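PDB 5WPW: 11S globulin isoform 1, which serves as a seed storage protein of coconut, a hexameric 11S globulin of the cupin family that acts as a nutrient reservoir and potential food allergen. Local coordinates for residues V322-D325 / R326-V330; A400-V403 / K404-G408. The protein carries 2 engineered substitutions. All coordinates share one frame; numbering follows the deposited sequence.

Contact 1: V322-D325 / R326-V330; sequences VADD and RGETV
Two backbone N-H groups, one within the turn and one just after it, grip D324 OD1: R326 N lies 2.8 Å from it and E328 N 3.3 Å from it. They arrive from opposite faces of the carboxylate, R326 N from high above the plane and E328 N on the syn side, 35° out of it, which fixes the rotation of the group. The first torsion of D324 (chi1 78°) sets CG between its own N and carbonyl carbon, and this carries OD1 over the turn backbone. Behind it, G327 N bonds to D324 O (3.0 Å), closing a type I beta turn from D324 to G327; the positive phi of G327 suits a glycine there. The turn joins strands 317-323 and 329-336, an antiparallel hairpin of the C-terminal cupin domain. A323 and T329 form a non-hydrogen-bonded pair, flanked by bonds from D324 N to E328 O (3.2 Å) and from V330 N to V322 O (2.9 Å). On the other oxygen, D324 OD2 faces the guanidinium of R326, whose plane stands 82° to the carboxylate. Their attraction is one of charge alone, since no N-H points at the oxygen, and its exact geometry is doubtful; R326 also has a salt bridge to E6. Further down, V322 CG1 packs on V330 CG2 at 3.6 Å, while V330 CG1 lies against the D324 side chain, the two crossing at about a right angle. A second subunit takes part as well: its R154 forms a salt bridge with D325, and its G182 O is hydrogen-bonded to T329 OG1.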
loop_
_atom_site.group_PDB
_atom_site.type_symbol
_atom_site.label_atom_id
_atom_site.label_comp_id
_atom_site.label_asym_id
_atom_site.label_seq_id
_atom_site.Cartn_x
_atom_site.Cartn_y
_atom_site.Cartn_z
ATOM N N VAL A 322 23.133 23.143 19.864
ATOM C CA VAL A 322 23.132 22.074 18.874
ATOM C C VAL A 322 24.533 21.485 18.797
ATOM O O VAL A 322 25.520 22.225 18.755
ATOM C CB VAL A 322 22.659 22.609 17.504
ATOM C CG1 VAL A 322 22.658 21.468 16.458
ATOM C CG2 VAL A 322 21.294 23.227 17.639
ATOM N N ALA A 323 24.623 20.149 18.790
ATOM C CA ALA A 323 25.876 19.405 18.699
ATOM C C ALA A 323 25.876 18.521 17.447
ATOM O O ALA A 323 24.838 17.953 17.093
ATOM C CB ALA A 323 26.085 18.522 19.936
ATOM N N ASP A 324 27.044 18.363 16.800
ATOM C CA ASP A 324 27.145 17.547 15.581
ATOM C C ASP A 324 27.943 16.257 15.825
ATOM O O ASP A 324 28.291 15.914 16.966
ATOM C CB ASP A 324 27.713 18.380 14.416
ATOM C CG ASP A 324 29.227 18.576 14.473
ATOM O OD1 ASP A 324 29.924 18.082 15.407
ATOM O OD2 ASP A 324 29.712 19.255 13.545
ATOM N N ASP A 325 28.250 15.549 14.733
ATOM C CA ASP A 325 28.872 14.231 14.806
ATOM C C ASP A 325 30.339 14.290 15.187
ATOM O O ASP A 325 30.922 13.239 15.474
ATOM C CB ASP A 325 28.733 13.493 13.469
ATOM C CG ASP A 325 29.260 14.293 12.304
ATOM O OD1 ASP A 325 28.922 15.487 12.217
ATOM O OD2 ASP A 325 30.005 13.728 11.478
ATOM N N ARG A 326 30.938 15.478 15.161
ATOM C CA ARG A 326 32.270 15.732 15.694
ATOM C C ARG A 326 32.269 15.984 17.197
ATOM O O ARG A 326 33.340 16.200 17.771
ATOM C CB ARG A 326 32.893 16.937 14.975
ATOM C CG ARG A 326 33.116 16.734 13.472
ATOM C CD ARG A 326 33.729 17.964 12.806
ATOM N NE ARG A 326 33.133 19.204 13.306
ATOM C CZ ARG A 326 32.331 19.989 12.595
ATOM N NH1 ARG A 326 32.022 19.656 11.346
ATOM N NH2 ARG A 326 31.828 21.102 13.131
ATOM N N GLY A 327 31.114 15.956 17.857
ATOM C CA GLY A 327 31.074 16.401 19.235
ATOM C C GLY A 327 31.293 17.884 19.415
ATOM O O GLY A 327 31.478 18.340 20.551
ATOM N N GLU A 328 31.272 18.655 18.329
ATOM C CA GLU A 328 31.480 20.094 18.392
ATOM C C GLU A 328 30.168 20.836 18.614
ATOM O O GLU A 328 29.119 20.449 18.093
ATOM C CB GLU A 328 32.132 20.591 17.107
ATOM C CG GLU A 328 33.476 19.932 16.833
ATOM C CD GLU A 328 34.570 20.448 17.751
ATOM O OE1 GLU A 328 34.607 21.675 17.994
ATOM O OE2 GLU A 328 35.384 19.628 18.236
ATOM N N THR A 329 30.237 21.917 19.380
ATOM C CA THR A 329 29.090 22.799 19.546
ATOM C C THR A 329 28.932 23.611 18.272
ATOM O O THR A 329 29.758 24.477 17.983
ATOM C CB THR A 329 29.279 23.730 20.743
ATOM O OG1 THR A 329 29.581 22.968 21.914
ATOM C CG2 THR A 329 28.017 24.523 20.982
ATOM N N VAL A 330 27.888 23.342 17.492
ATOM C CA VAL A 330 27.701 24.082 16.248
ATOM C C VAL A 330 26.715 25.233 16.393
ATOM O O VAL A 330 26.591 26.053 15.466
ATOM C CB VAL A 330 27.290 23.138 15.097
ATOM C CG1 VAL A 330 28.405 22.143 14.833
ATOM C CG2 VAL A 330 25.997 22.394 15.439
#

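Contact 2: A400-V403 / K404-G408; sequences ARRV and KLTRG
One face of the R401 guanidinium is covered by L405 CD1, which sits 3.4 Å above the plane and is offset toward the rim. The methyl is 3.5 Å from R401 NH1, so the contact is of a methyl against a flat cation, made over the face. The R401 chain bends at chi3 (80°), and L405, one turn further on, brings its branch back toward it; the two side chains run at a slant to each other. Beneath them the backbone keeps the i to i+4 pattern, with K404 N bonded to A400 O and L405 N to R401 O, the latter 2.8 Å apart. These residues belong to the C-terminal part of helix 397-405, which with helix 386-393 lies along the chain between strands 371-373 and 413-414 of the second cupin domain. R402 O accepts two bonds, both from T406: OG1 at 2.6 Å and N at 3.2 Å. With chi1 at -63°, T406 OG1 is held beside its own backbone N, which lets hydroxyl and amide reach the same carbonyl; the N donor stands above the carbonyl plane, whereas OG1 is tilted only 17° from it. A water receives a bond from R407 N and donates one to V403 O, 2.8 Å in each case, standing where a direct i to i+4 bond would continue the helical pattern. K404 runs fully extended against V386 and L389, its NZ bonded to M384 O and also to E103 O of a second subunit. R402 NH1 forms a salt bridge with D398, and its NH2 is hydrogen-bonded to N195 OD1 of that subunit.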
loop_
_atom_site.group_PDB
_atom_site.type_symbol
_atom_site.label_atom_id
_atom_site.label_comp_id
_atom_site.label_asym_id
_atom_site.label_seq_id
_atom_site.Cartn_x
_atom_site.Cartn_y
_atom_site.Cartn_z
ATOM N N ALA A 400 25.701 5.644 36.891
ATOM C CA ALA A 400 24.898 5.131 35.775
ATOM C C ALA A 400 23.402 5.241 36.061
ATOM O O ALA A 400 22.635 5.755 35.235
ATOM C CB ALA A 400 25.271 3.677 35.483
ATOM N N ARG A 401 22.967 4.776 37.239
ATOM C CA ARG A 401 21.540 4.832 37.546
ATOM C C ARG A 401 21.052 6.264 37.720
ATOM O O ARG A 401 19.870 6.545 37.486
ATOM C CB ARG A 401 21.223 4.004 38.792
ATOM C CG ARG A 401 21.081 2.517 38.504
ATOM C CD ARG A 401 20.873 1.695 39.780
ATOM N NE ARG A 401 19.493 1.741 40.273
ATOM C CZ ARG A 401 18.464 1.124 39.691
ATOM N NH1 ARG A 401 17.253 1.219 40.215
ATOM N NH2 ARG A 401 18.644 0.410 38.586
ATOM N N ARG A 402 21.925 7.181 38.134
ATOM C CA ARG A 402 21.496 8.572 38.232
ATOM C C ARG A 402 21.331 9.181 36.846
ATOM O O ARG A 402 20.381 9.930 36.596
ATOM C CB ARG A 402 22.490 9.379 39.061
ATOM C CG ARG A 402 22.197 9.344 40.554
ATOM C CD ARG A 402 23.471 9.224 41.368
ATOM N NE ARG A 402 24.302 10.419 41.292
ATOM C CZ ARG A 402 25.620 10.416 41.465
ATOM N NH1 ARG A 402 26.256 9.272 41.732
ATOM N NH2 ARG A 402 26.305 11.547 41.371
ATOM N N VAL A 403 22.246 8.864 35.933
ATOM C CA VAL A 403 22.117 9.348 34.563
ATOM C C VAL A 403 20.847 8.791 33.928
ATOM O O VAL A 403 20.144 9.487 33.181
ATOM C CB VAL A 403 23.375 8.979 33.758
ATOM C CG1 VAL A 403 23.090 8.961 32.264
ATOM C CG2 VAL A 403 24.520 9.924 34.082
ATOM N N LYS A 404 20.508 7.545 34.256
ATOM C CA LYS A 404 19.432 6.823 33.592
ATOM C C LYS A 404 18.059 7.094 34.205
ATOM O O LYS A 404 17.067 7.231 33.474
ATOM C CB LYS A 404 19.765 5.329 33.612
ATOM C CG LYS A 404 18.688 4.398 33.169
ATOM C CD LYS A 404 19.333 3.073 32.763
ATOM C CE LYS A 404 18.295 2.004 32.531
ATOM N NZ LYS A 404 18.954 0.726 32.152
ATOM N N LEU A 405 17.970 7.221 35.530
ATOM C CA LEU A 405 16.676 7.226 36.185
ATOM C C LEU A 405 16.263 8.577 36.754
ATOM O O LEU A 405 15.094 8.728 37.118
ATOM C CB LEU A 405 16.646 6.171 37.300
ATOM C CG LEU A 405 16.957 4.771 36.749
ATOM C CD1 LEU A 405 16.958 3.724 37.839
ATOM C CD2 LEU A 405 15.972 4.399 35.645
ATOM N N THR A 406 17.160 9.565 36.815
ATOM C CA THR A 406 16.787 10.832 37.429
ATOM C C THR A 406 15.629 11.488 36.688
ATOM O O THR A 406 14.693 11.995 37.315
ATOM C CB THR A 406 17.980 11.783 37.500
ATOM O OG1 THR A 406 19.006 11.221 38.332
ATOM C CG2 THR A 406 17.529 13.101 38.102
ATOM N N ARG A 407 15.667 11.478 35.354
ATOM C CA ARG A 407 14.583 11.984 34.516
ATOM C C ARG A 407 13.774 10.870 33.864
ATOM O O ARG A 407 12.958 11.147 32.971
ATOM C CB ARG A 407 15.139 12.884 33.416
ATOM C CG ARG A 407 15.801 14.122 33.919
ATOM C CD ARG A 407 14.789 15.188 34.143
ATOM N NE ARG A 407 15.369 16.476 33.827
ATOM C CZ ARG A 407 14.979 17.613 34.376
ATOM N NH1 ARG A 407 14.002 17.607 35.265
ATOM N NH2 ARG A 407 15.555 18.755 34.026
ATOM N N GLY A 408 13.990 9.618 34.274
ATOM C CA GLY A 408 13.478 8.475 33.537
ATOM C C GLY A 408 11.973 8.392 33.469
ATOM O O GLY A 408 11.449 7.612 32.665
HETATM O O HOH W 1 18.179 11.338 34.027
#

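From the N terminus, the chain passes through its first cupin domain and the opening strands of the second before reaching contact 1, where 322-325 and 326-330 turn strand 317-323 back into strand 329-336. About seventy residues later, after strands 340-343 to 371-373 and helix 386-393, contact 2 lies at the C-terminal part of helix 397-405, which leads toward strand 413-414, the partner of strand 298-304. Each is one continuous run of chain, so they follow in series without nesting or crossing. The centres of contact 1 and contact 2 lie about 23 Å apart, their nearest atoms about 16 Å. Each also meets a second subunit, one through a hairpin tip, the other through a helix end.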